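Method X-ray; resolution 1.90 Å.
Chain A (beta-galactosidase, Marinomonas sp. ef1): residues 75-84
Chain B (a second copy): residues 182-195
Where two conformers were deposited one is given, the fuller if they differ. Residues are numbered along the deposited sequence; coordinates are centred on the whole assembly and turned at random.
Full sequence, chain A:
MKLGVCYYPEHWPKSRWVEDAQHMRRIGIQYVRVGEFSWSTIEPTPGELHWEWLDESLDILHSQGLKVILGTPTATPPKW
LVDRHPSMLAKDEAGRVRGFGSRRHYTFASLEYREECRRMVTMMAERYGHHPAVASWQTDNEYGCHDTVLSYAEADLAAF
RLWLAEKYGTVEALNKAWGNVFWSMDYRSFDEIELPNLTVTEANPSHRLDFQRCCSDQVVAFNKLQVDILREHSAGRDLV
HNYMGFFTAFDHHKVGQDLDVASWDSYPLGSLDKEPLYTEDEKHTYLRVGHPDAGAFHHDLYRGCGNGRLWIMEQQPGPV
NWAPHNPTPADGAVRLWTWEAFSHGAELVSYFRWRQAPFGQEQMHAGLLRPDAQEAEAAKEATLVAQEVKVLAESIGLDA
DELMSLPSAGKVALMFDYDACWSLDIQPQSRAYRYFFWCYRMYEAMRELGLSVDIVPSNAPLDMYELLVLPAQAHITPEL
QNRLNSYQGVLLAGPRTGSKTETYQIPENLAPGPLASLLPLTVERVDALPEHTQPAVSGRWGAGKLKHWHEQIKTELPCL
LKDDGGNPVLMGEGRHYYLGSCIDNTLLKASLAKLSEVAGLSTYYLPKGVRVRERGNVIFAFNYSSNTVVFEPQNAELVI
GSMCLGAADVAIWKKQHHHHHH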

# COMPACT_ATOMS: atom_id res chain seq x y z
N ALA A 75 -6.07 -51.93 1.39
CA ALA A 75 -6.25 -50.57 0.85
C ALA A 75 -6.33 -50.55 -0.66
O ALA A 75 -6.95 -49.65 -1.23
CB ALA A 75 -5.11 -49.67 1.31
N THR A 76 -5.68 -51.52 -1.30
CA THR A 76 -5.54 -51.58 -2.75
C THR A 76 -5.84 -52.98 -3.28
O THR A 76 -4.93 -53.70 -3.70
CB THR A 76 -4.12 -51.12 -3.18
OG1 THR A 76 -3.13 -51.70 -2.32
CG2 THR A 76 -4.00 -49.62 -3.10
N PRO A 77 -7.13 -53.39 -3.28
CA PRO A 77 -7.47 -54.69 -3.86
C PRO A 77 -7.31 -54.70 -5.39
O PRO A 77 -7.40 -53.63 -6.02
CB PRO A 77 -8.94 -54.89 -3.45
CG PRO A 77 -9.47 -53.50 -3.30
CD PRO A 77 -8.32 -52.69 -2.75
N PRO A 78 -7.06 -55.89 -5.99
CA PRO A 78 -6.77 -55.93 -7.42
C PRO A 78 -8.00 -55.74 -8.30
O PRO A 78 -9.13 -55.91 -7.84
CB PRO A 78 -6.18 -57.34 -7.64
CG PRO A 78 -6.12 -58.00 -6.31
CD PRO A 78 -7.00 -57.23 -5.37
N LYS A 79 -7.77 -55.43 -9.58
CA LYS A 79 -8.86 -55.15 -10.52
C LYS A 79 -9.78 -56.35 -10.74
O LYS A 79 -11.00 -56.18 -10.86
CB LYS A 79 -8.31 -54.66 -11.86
CG LYS A 79 -9.36 -54.20 -12.87
CD LYS A 79 -10.41 -53.26 -12.29
CE LYS A 79 -10.95 -52.29 -13.34
NZ LYS A 79 -11.57 -53.00 -14.49
N TRP A 80 -9.22 -57.56 -10.78
CA TRP A 80 -10.06 -58.76 -10.91
C TRP A 80 -11.09 -58.86 -9.78
O TRP A 80 -12.22 -59.29 -10.00
CB TRP A 80 -9.22 -60.05 -11.02
CG TRP A 80 -8.39 -60.41 -9.83
CD1 TRP A 80 -7.04 -60.28 -9.72
CD2 TRP A 80 -8.83 -61.01 -8.60
NE1 TRP A 80 -6.61 -60.74 -8.51
CE2 TRP A 80 -7.68 -61.19 -7.79
CE3 TRP A 80 -10.07 -61.41 -8.10
CZ2 TRP A 80 -7.75 -61.74 -6.51
CZ3 TRP A 80 -10.14 -61.96 -6.83
CH2 TRP A 80 -8.99 -62.12 -6.05
N LEU A 81 -10.70 -58.45 -8.58
CA LEU A 81 -11.60 -58.49 -7.42
C LEU A 81 -12.69 -57.41 -7.53
O LEU A 81 -13.87 -57.67 -7.29
CB LEU A 81 -10.78 -58.37 -6.12
CG LEU A 81 -11.47 -58.62 -4.78
CD1 LEU A 81 -10.45 -59.01 -3.71
CD2 LEU A 81 -12.27 -57.41 -4.31
N VAL A 82 -12.29 -56.20 -7.91
CA VAL A 82 -13.23 -55.10 -8.18
C VAL A 82 -14.27 -55.51 -9.23
O VAL A 82 -15.47 -55.29 -9.03
CB VAL A 82 -12.49 -53.80 -8.61
CG1 VAL A 82 -13.47 -52.73 -9.11
CG2 VAL A 82 -11.64 -53.25 -7.46
N ASP A 83 -13.81 -56.12 -10.32
CA ASP A 83 -14.71 -56.55 -11.39
C ASP A 83 -15.72 -57.61 -10.92
O ASP A 83 -16.85 -57.64 -11.39
CB ASP A 83 -13.91 -57.08 -12.60
CG ASP A 83 -13.16 -55.99 -13.35
OD1 ASP A 83 -13.47 -54.80 -13.17
OD2 ASP A 83 -12.25 -56.33 -14.14
N ARG A 84 -15.30 -58.46 -9.98
CA ARG A 84 -16.21 -59.45 -9.37
C ARG A 84 -17.24 -58.86 -8.41
O ARG A 84 -18.28 -59.48 -8.18
CB ARG A 84 -15.41 -60.51 -8.61
CG ARG A 84 -14.73 -61.52 -9.51
CD ARG A 84 -13.98 -62.54 -8.68
NE ARG A 84 -13.60 -63.68 -9.50
CZ ARG A 84 -13.24 -64.88 -9.02
NH1 ARG A 84 -13.19 -65.12 -7.71
NH2 ARG A 84 -12.93 -65.84 -9.88
N PHE B 182 3.01 -50.91 -8.22
CA PHE B 182 2.64 -49.81 -7.34
C PHE B 182 1.12 -49.77 -7.12
O PHE B 182 0.33 -49.85 -8.07
CB PHE B 182 3.14 -48.48 -7.95
CG PHE B 182 3.00 -47.30 -7.04
CD1 PHE B 182 3.87 -47.12 -5.97
CD2 PHE B 182 2.00 -46.35 -7.25
CE1 PHE B 182 3.74 -46.04 -5.12
CE2 PHE B 182 1.87 -45.25 -6.42
CZ PHE B 182 2.75 -45.09 -5.35
N TRP B 183 0.73 -49.68 -5.85
CA TRP B 183 -0.68 -49.70 -5.43
C TRP B 183 -1.51 -50.85 -6.04
O TRP B 183 -2.71 -50.70 -6.28
CB TRP B 183 -1.35 -48.34 -5.73
CG TRP B 183 -0.82 -47.18 -4.93
CD1 TRP B 183 0.03 -47.22 -3.86
CD2 TRP B 183 -1.14 -45.79 -5.12
NE1 TRP B 183 0.28 -45.95 -3.40
CE2 TRP B 183 -0.43 -45.06 -4.14
CE3 TRP B 183 -1.95 -45.10 -6.04
CZ2 TRP B 183 -0.50 -43.67 -4.06
CZ3 TRP B 183 -2.02 -43.72 -5.94
CH2 TRP B 183 -1.30 -43.02 -4.96
N SER B 184 -0.88 -52.00 -6.26
CA SER B 184 -1.55 -53.19 -6.84
C SER B 184 -2.42 -52.86 -8.06
O SER B 184 -3.59 -53.26 -8.16
CB SER B 184 -2.35 -53.91 -5.75
OG SER B 184 -1.49 -54.63 -4.86
N MET B 185 -1.85 -52.10 -8.99
CA MET B 185 -2.56 -51.70 -10.21
C MET B 185 -2.53 -52.77 -11.33
O MET B 185 -3.22 -52.61 -12.34
CB MET B 185 -2.00 -50.37 -10.74
CG MET B 185 -2.43 -49.14 -9.94
SD MET B 185 -1.88 -47.55 -10.62
CE MET B 185 -0.11 -47.63 -10.38
N ASP B 186 -1.75 -53.84 -11.14
CA ASP B 186 -1.51 -54.85 -12.20
C ASP B 186 -2.78 -55.37 -12.87
O ASP B 186 -3.72 -55.80 -12.18
CB ASP B 186 -0.73 -56.05 -11.64
CG ASP B 186 0.72 -55.71 -11.29
OD1 ASP B 186 1.44 -55.18 -12.17
OD2 ASP B 186 1.12 -55.99 -10.13
N TYR B 187 -2.79 -55.33 -14.20
CA TYR B 187 -3.89 -55.87 -15.02
C TYR B 187 -3.57 -57.28 -15.53
O TYR B 187 -2.44 -57.56 -15.94
CB TYR B 187 -4.16 -54.94 -16.20
CG TYR B 187 -4.43 -53.52 -15.74
CD1 TYR B 187 -5.67 -53.16 -15.22
CD2 TYR B 187 -3.43 -52.56 -15.78
CE1 TYR B 187 -5.92 -51.88 -14.77
CE2 TYR B 187 -3.66 -51.27 -15.33
CZ TYR B 187 -4.91 -50.93 -14.82
OH TYR B 187 -5.15 -49.65 -14.37
N ARG B 188 -4.58 -58.14 -15.50
CA ARG B 188 -4.48 -59.49 -16.07
C ARG B 188 -4.59 -59.49 -17.60
O ARG B 188 -4.15 -60.44 -18.26
CB ARG B 188 -5.59 -60.38 -15.52
CG ARG B 188 -5.56 -60.60 -14.02
CD ARG B 188 -6.52 -61.72 -13.63
NE ARG B 188 -7.89 -61.45 -14.06
CZ ARG B 188 -8.87 -62.35 -14.14
NH1 ARG B 188 -8.66 -63.63 -13.81
NH2 ARG B 188 -10.08 -61.98 -14.54
N SER B 189 -5.22 -58.45 -18.15
CA SER B 189 -5.46 -58.35 -19.59
C SER B 189 -5.73 -56.89 -19.96
O SER B 189 -6.03 -56.06 -19.10
CB SER B 189 -6.68 -59.19 -19.97
OG SER B 189 -7.88 -58.68 -19.37
N PHE B 190 -5.64 -56.58 -21.25
CA PHE B 190 -5.96 -55.23 -21.70
C PHE B 190 -7.40 -54.84 -21.39
O PHE B 190 -7.65 -53.68 -21.06
CB PHE B 190 -5.66 -55.06 -23.19
CG PHE B 190 -4.20 -55.17 -23.52
CD1 PHE B 190 -3.31 -54.19 -23.09
CD2 PHE B 190 -3.71 -56.24 -24.27
CE1 PHE B 190 -1.96 -54.28 -23.40
CE2 PHE B 190 -2.36 -56.33 -24.57
CZ PHE B 190 -1.48 -55.34 -24.13
N ASP B 191 -8.33 -55.81 -21.42
CA ASP B 191 -9.75 -55.54 -21.19
C ASP B 191 -10.13 -55.29 -19.72
O ASP B 191 -11.28 -55.01 -19.41
CB ASP B 191 -10.62 -56.66 -21.79
CG ASP B 191 -10.58 -56.69 -23.31
OD1 ASP B 191 -10.14 -55.70 -23.94
OD2 ASP B 191 -10.98 -57.72 -23.89
N GLU B 192 -9.15 -55.40 -18.81
CA GLU B 192 -9.33 -54.95 -17.43
C GLU B 192 -9.05 -53.45 -17.25
O GLU B 192 -9.47 -52.85 -16.26
CB GLU B 192 -8.45 -55.74 -16.45
CG GLU B 192 -8.97 -57.13 -16.14
CD GLU B 192 -8.27 -57.79 -14.96
OE1 GLU B 192 -7.17 -57.33 -14.57
OE2 GLU B 192 -8.82 -58.78 -14.43
N ILE B 193 -8.34 -52.85 -18.21
CA ILE B 193 -7.89 -51.47 -18.09
C ILE B 193 -9.08 -50.54 -18.34
O ILE B 193 -9.84 -50.73 -19.28
CB ILE B 193 -6.73 -51.15 -19.06
CG1 ILE B 193 -5.51 -52.05 -18.75
CG2 ILE B 193 -6.35 -49.68 -18.96
CD1 ILE B 193 -4.39 -51.98 -19.76
N GLU B 194 -9.24 -49.54 -17.47
CA GLU B 194 -10.32 -48.57 -17.56
C GLU B 194 -9.79 -47.22 -18.05
O GLU B 194 -8.58 -47.02 -18.19
CB GLU B 194 -11.00 -48.39 -16.19
CG GLU B 194 -11.61 -49.66 -15.58
CD GLU B 194 -12.86 -50.18 -16.29
OE1 GLU B 194 -13.46 -49.45 -17.12
OE2 GLU B 194 -13.24 -51.34 -16.01
N LEU B 195 -10.71 -46.30 -18.30
CA LEU B 195 -10.35 -44.90 -18.56
C LEU B 195 -9.75 -44.31 -17.28
O LEU B 195 -10.07 -44.77 -16.18
CB LEU B 195 -11.60 -44.11 -18.99
CG LEU B 195 -12.27 -44.58 -20.29
CD1 LEU B 195 -13.65 -43.95 -20.43
CD2 LEU B 195 -11.39 -44.26 -21.49
O HOH W 1 -2.87 -54.35 -2.09
O HOH W 2 -5.18 -51.38 -6.59
O HOH W 3 -4.83 -55.17 -9.84
O HOH W 4 -6.31 -57.62 -11.84
O HOH W 5 -11.51 -59.06 -14.33
O HOH W 6 -12.85 -55.66 -16.70

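What anchors the helix of chain A to chain B? The two stretches bury 483 Å² together, and Lys A79, Thr A76 and Glu B192, all buried, cover the most. Lys A79, in the first turn, loses the most surface to the other stretch. Its CA-to-CB bond points toward chain B. NZ of Lys A79 donates to the backbone O of Glu B192 at 2.8 Å and to OE2 of Glu B194 at 2.8 Å, the latter a salt bridge. A lysine suits this place because its ammonium has three protons to share. CG of Lys A79 lies at the ring edge of Tyr B187, 4.5 Å from its CD1.

How are the neighbouring carboxylates accommodated? Asp A83 lies one helical turn after Lys A79, and its OD1 accepts from NZ of Lys A79 at 2.9 Å in a second salt bridge. OD2 of Asp A83 stands 4.2 Å from OE2 of Glu B192, a pairing of like charges, but water 5 donates to both oxygens. Glu B192 suits its place by offering a carboxylate to Arg B188 and a backbone O to the lysine: its OE2 accepts from NE of Arg B188 and its OE1 from N of Arg B188, each at 2.9 Å. CB of Trp A80 lies over one face of the guanidinium so held, 3.6 Å from NE of Arg B188.

What does Thr A76 contribute at the other end? Its side chain packs against backbone, CB of Thr A76 lying 3.4 Å from O of Trp B183. CB of Ser B184 comes within 3.3 Å of O of Thr A76. Water 1 joins these residues, accepting from OG1 of Thr A76 and donating to O of Thr A76 and OG of Ser B184.

What fills the space between? Water 3 accepts from N of Lys A79 and water 4 from N of Trp A80, each with O of Asp B186 within reach.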